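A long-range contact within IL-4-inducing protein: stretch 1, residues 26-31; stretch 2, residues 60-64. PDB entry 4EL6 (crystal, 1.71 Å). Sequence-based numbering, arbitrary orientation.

Stretch 1 26-31: KSVGSL
Stretch 2 60-64: NVNYT

Two loop segments of one chain, at least 31 residues apart in sequence wherever they touch, meet over a modest 246 Å² of summed buried surface. Stretch 1 has no regular helix or strand; it runs extended through Lys26 (phi/psi -159/170), Ser27 (-59/145) and Val28 (-141/128), bends at Gly29 (-85/-12), and extends again through Ser30 (-158/134) and Leu31 (-128/119). Stretch 2 is a tight turn that presents its backbone and one aromatic side chain to that bend. The register follows from two close approaches: the CA atoms of Gly29 and Asn62 lie 4.8 Å apart, and those of Ser30 and Val61 4.9 Å, so the pairing advances along one stretch as it goes back along the other.

Asn60 (-136/166, chi1 t, chi2 -1°) opens the turn without touching stretch 1. Its work is local: Val61 N donates to Asn60 OD1 at 2.7 Å, and Asn60 N makes a weak bond to Thr64 O at 3.2 Å, linking the two ends of the turn.

Val61 (-70/163, chi1 m) points its CA-to-CB bond sideways to stretch 1 and supplies aliphatic contact beside the polar backbone. Its CB sits 3.5 Å from Gly29 O, while Val61 CG1 packs 3.7 Å from Ser30 CB. Ser30, with chi1 p, also sets its CB sideways.

At Asn62 the backbone enters the left-handed region (58/37), and here lies the sole hydrogen bond between the stretches that the geometry settles: Asn62 N donates to Gly29 O at 2.8 Å, with an almost linear N-H...O angle of 170°. A short, straight amide-carbonyl bond of this kind ties Asn62 to Gly29, in keeping with the register. The Asn62 CA-to-CB bond points away, yet with chi1 m the end of the side chain comes nearer to stretch 1.

Tyr63 (63/47) repeats the left-handed conformation. Its CA-to-CB bond points sideways, but chi1 of -43° and chi2 of -62° bring the hydroxyl end of the ring up to the Val28-Gly29 peptide, and it has the largest covered area of stretch 2. Tyr63 OH approaches Val28 C at 3.3 Å and Ser27 CB at 3.6 Å. Gly29 N is also 3.3 Å from Tyr63 OH, but the angle is poor and no hydrogen bond forms; this is packing of a polar tip against backbone. The ring meets Gly29 CA obliquely. Ser27, chi1 m, directs its CB toward stretch 2, while its OG is hydrogen-bonded elsewhere in the structure; Val28, chi1 p, points its CB away.

Thr64 (-131/172, chi1 p) closes the turn. Its OG1 donates to Val61 O at 2.8 Å, and a weak bond from Thr64 N reaches Val61 O at 3.4 Å. The rule to read here is economical: a turn braced from within offers one well-aimed amide, flanked by a valine and a tyrosine.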

ATOM      1  N   LYS A  26      -4.100  -8.383  -4.075  1.00 11.25           N
ATOM      2  CA  LYS A  26      -2.867  -9.027  -4.388  1.00 12.20           C
ATOM      3  C   LYS A  26      -1.959  -8.046  -5.110  1.00 10.11           C
ATOM      4  O   LYS A  26      -2.349  -6.904  -5.449  1.00  8.68           O
ATOM      5  CB  LYS A  26      -3.106 -10.242  -5.243  1.00 16.15           C
ATOM      6  CG  LYS A  26      -3.711 -10.048  -6.573  1.00 19.58           C
ATOM      7  CD  LYS A  26      -4.204 -11.445  -7.017  1.00 27.12           C
ATOM      8  CE  LYS A  26      -5.197 -11.378  -8.176  1.00 34.20           C
ATOM      9  NZ  LYS A  26      -5.499 -12.750  -8.735  1.00 40.06           N
ATOM     10  N   SER A  27      -0.740  -8.489  -5.241  1.00  9.18           N
ATOM     11  CA  SER A  27       0.317  -7.702  -5.902  1.00  7.83           C
ATOM     12  C   SER A  27      -0.107  -7.390  -7.307  1.00  7.80           C
ATOM     13  O   SER A  27      -0.772  -8.204  -8.025  1.00  8.83           O
ATOM     14  CB  SER A  27       1.628  -8.436  -5.941  1.00  7.27           C
ATOM     15  OG  SER A  27       2.019  -8.781  -4.598  1.00  7.03           O
ATOM     16  N   VAL A  28       0.279  -6.209  -7.740  1.00  7.91           N
ATOM     17  CA  VAL A  28       0.018  -5.795  -9.117  1.00  7.29           C
ATOM     18  C   VAL A  28       1.236  -5.028  -9.602  1.00  7.08           C
ATOM     19  O   VAL A  28       1.649  -4.049  -8.968  1.00  6.41           O
ATOM     20  CB  VAL A  28      -1.293  -4.994  -9.295  1.00  7.96           C
ATOM     21  CG1 VAL A  28      -1.455  -3.854  -8.263  1.00  8.64           C
ATOM     22  CG2 VAL A  28      -1.475  -4.516 -10.700  1.00  7.53           C
ATOM     23  N   GLY A  29       1.756  -5.430 -10.757  1.00  6.48           N
ATOM     24  CA  GLY A  29       2.958  -4.872 -11.237  1.00  6.25           C
ATOM     25  C   GLY A  29       2.978  -3.554 -12.042  1.00  6.29           C
ATOM     26  O   GLY A  29       4.055  -2.920 -12.228  1.00  6.21           O
ATOM     27  N   SER A  30       1.817  -3.097 -12.480  1.00  6.23           N
ATOM     28  CA  SER A  30       1.706  -1.810 -13.133  1.00  6.50           C
ATOM     29  C   SER A  30       0.286  -1.269 -13.055  1.00  6.39           C
ATOM     30  O   SER A  30      -0.682  -2.014 -13.315  1.00  5.87           O
ATOM     31  CB  SER A  30       2.211  -1.814 -14.570  1.00  6.39           C
ATOM     32  OG  SER A  30       1.537  -2.807 -15.353  1.00  6.86           O
ATOM     33  N   LEU A  31       0.191   0.011 -12.703  1.00  6.81           N
ATOM     34  CA  LEU A  31      -1.041   0.755 -12.637  1.00  6.71           C
ATOM     35  C   LEU A  31      -0.778   1.999 -13.452  1.00  7.49           C
ATOM     36  O   LEU A  31       0.124   2.798 -13.140  1.00  6.81           O
ATOM     37  CB  LEU A  31      -1.403   1.106 -11.194  1.00  7.18           C
ATOM     38  CG  LEU A  31      -1.479  -0.038 -10.181  1.00  7.74           C
ATOM     39  CD1 LEU A  31      -1.545   0.511  -8.740  1.00  7.83           C
ATOM     40  CD2 LEU A  31      -2.723  -0.854 -10.448  1.00  8.23           C
ATOM     41  N   ASN A  60       7.183   3.480  -9.293  1.00  8.21           N
ATOM     42  CA  ASN A  60       7.419   3.033 -10.660  1.00  9.12           C
ATOM     43  C   ASN A  60       6.930   1.650 -10.782  1.00  8.48           C
ATOM     44  O   ASN A  60       6.467   1.054  -9.813  1.00  7.54           O
ATOM     45  CB  ASN A  60       8.879   3.164 -10.968  1.00 11.23           C
ATOM     46  CG  ASN A  60       9.170   3.187 -12.438  1.00 12.87           C
ATOM     47  OD1 ASN A  60       8.310   3.089 -13.307  1.00 12.95           O
ATOM     48  ND2 ASN A  60      10.437   3.400 -12.722  1.00 19.77           N
ATOM     49  N   VAL A  61       6.800   1.206 -12.003  1.00  8.07           N
ATOM     50  CA  VAL A  61       6.289  -0.160 -12.257  1.00  7.44           C
ATOM     51  C   VAL A  61       7.296  -1.253 -11.844  1.00  7.87           C
ATOM     52  O   VAL A  61       8.498  -1.009 -11.579  1.00  6.51           O
ATOM     53  CB  VAL A  61       5.895  -0.307 -13.741  1.00  7.99           C
ATOM     54  CG1 VAL A  61       4.847   0.714 -14.155  1.00  8.43           C
ATOM     55  CG2 VAL A  61       7.152  -0.245 -14.609  1.00  8.22           C
ATOM     56  N   ASN A  62       6.775  -2.467 -11.709  1.00  6.86           N
ATOM     57  CA  ASN A  62       7.580  -3.624 -11.451  1.00  7.42           C
ATOM     58  C   ASN A  62       8.425  -3.504 -10.166  1.00  7.21           C
ATOM     59  O   ASN A  62       9.536  -4.002 -10.098  1.00  7.50           O
ATOM     60  CB  ASN A  62       8.381  -4.013 -12.682  1.00  7.58           C
ATOM     61  CG  ASN A  62       7.458  -4.357 -13.887  1.00  8.38           C
ATOM     62  OD1 ASN A  62       6.341  -4.836 -13.730  1.00  8.97           O
ATOM     63  ND2 ASN A  62       7.917  -4.008 -15.034  1.00  9.70           N
ATOM     64  N   TYR A  63       7.823  -2.873  -9.162  1.00  6.84           N
ATOM     65  CA  TYR A  63       8.343  -2.887  -7.782  1.00  7.17           C
ATOM     66  C   TYR A  63       9.692  -2.207  -7.782  1.00  7.99           C
ATOM     67  O   TYR A  63      10.625  -2.664  -7.143  1.00  8.76           O
ATOM     68  CB  TYR A  63       8.380  -4.307  -7.246  1.00  7.48           C
ATOM     69  CG  TYR A  63       7.113  -5.081  -7.607  1.00  7.32           C
ATOM     70  CD1 TYR A  63       5.856  -4.658  -7.142  1.00  6.81           C
ATOM     71  CD2 TYR A  63       7.181  -6.204  -8.406  1.00  7.61           C
ATOM     72  CE1 TYR A  63       4.702  -5.333  -7.507  1.00  7.34           C
ATOM     73  CE2 TYR A  63       5.978  -6.890  -8.799  1.00  8.47           C
ATOM     74  CZ  TYR A  63       4.777  -6.451  -8.337  1.00  8.30           C
ATOM     75  OH  TYR A  63       3.593  -7.095  -8.595  1.00  9.69           O
ATOM     76  N   THR A  64       9.727  -1.057  -8.436  1.00  8.89           N
ATOM     77  CA  THR A  64      10.906  -0.244  -8.397  1.00 10.07           C
ATOM     78  C   THR A  64      10.512   1.181  -8.053  1.00  8.86           C
ATOM     79  O   THR A  64       9.355   1.557  -8.042  1.00  8.96           O
ATOM     80  CB  THR A  64      11.627  -0.232  -9.791  1.00 11.74           C
ATOM     81  OG1 THR A  64      10.802   0.461 -10.777  1.00 13.64           O
ATOM     82  CG2 THR A  64      11.998  -1.631 -10.263  1.00 13.61           C
TER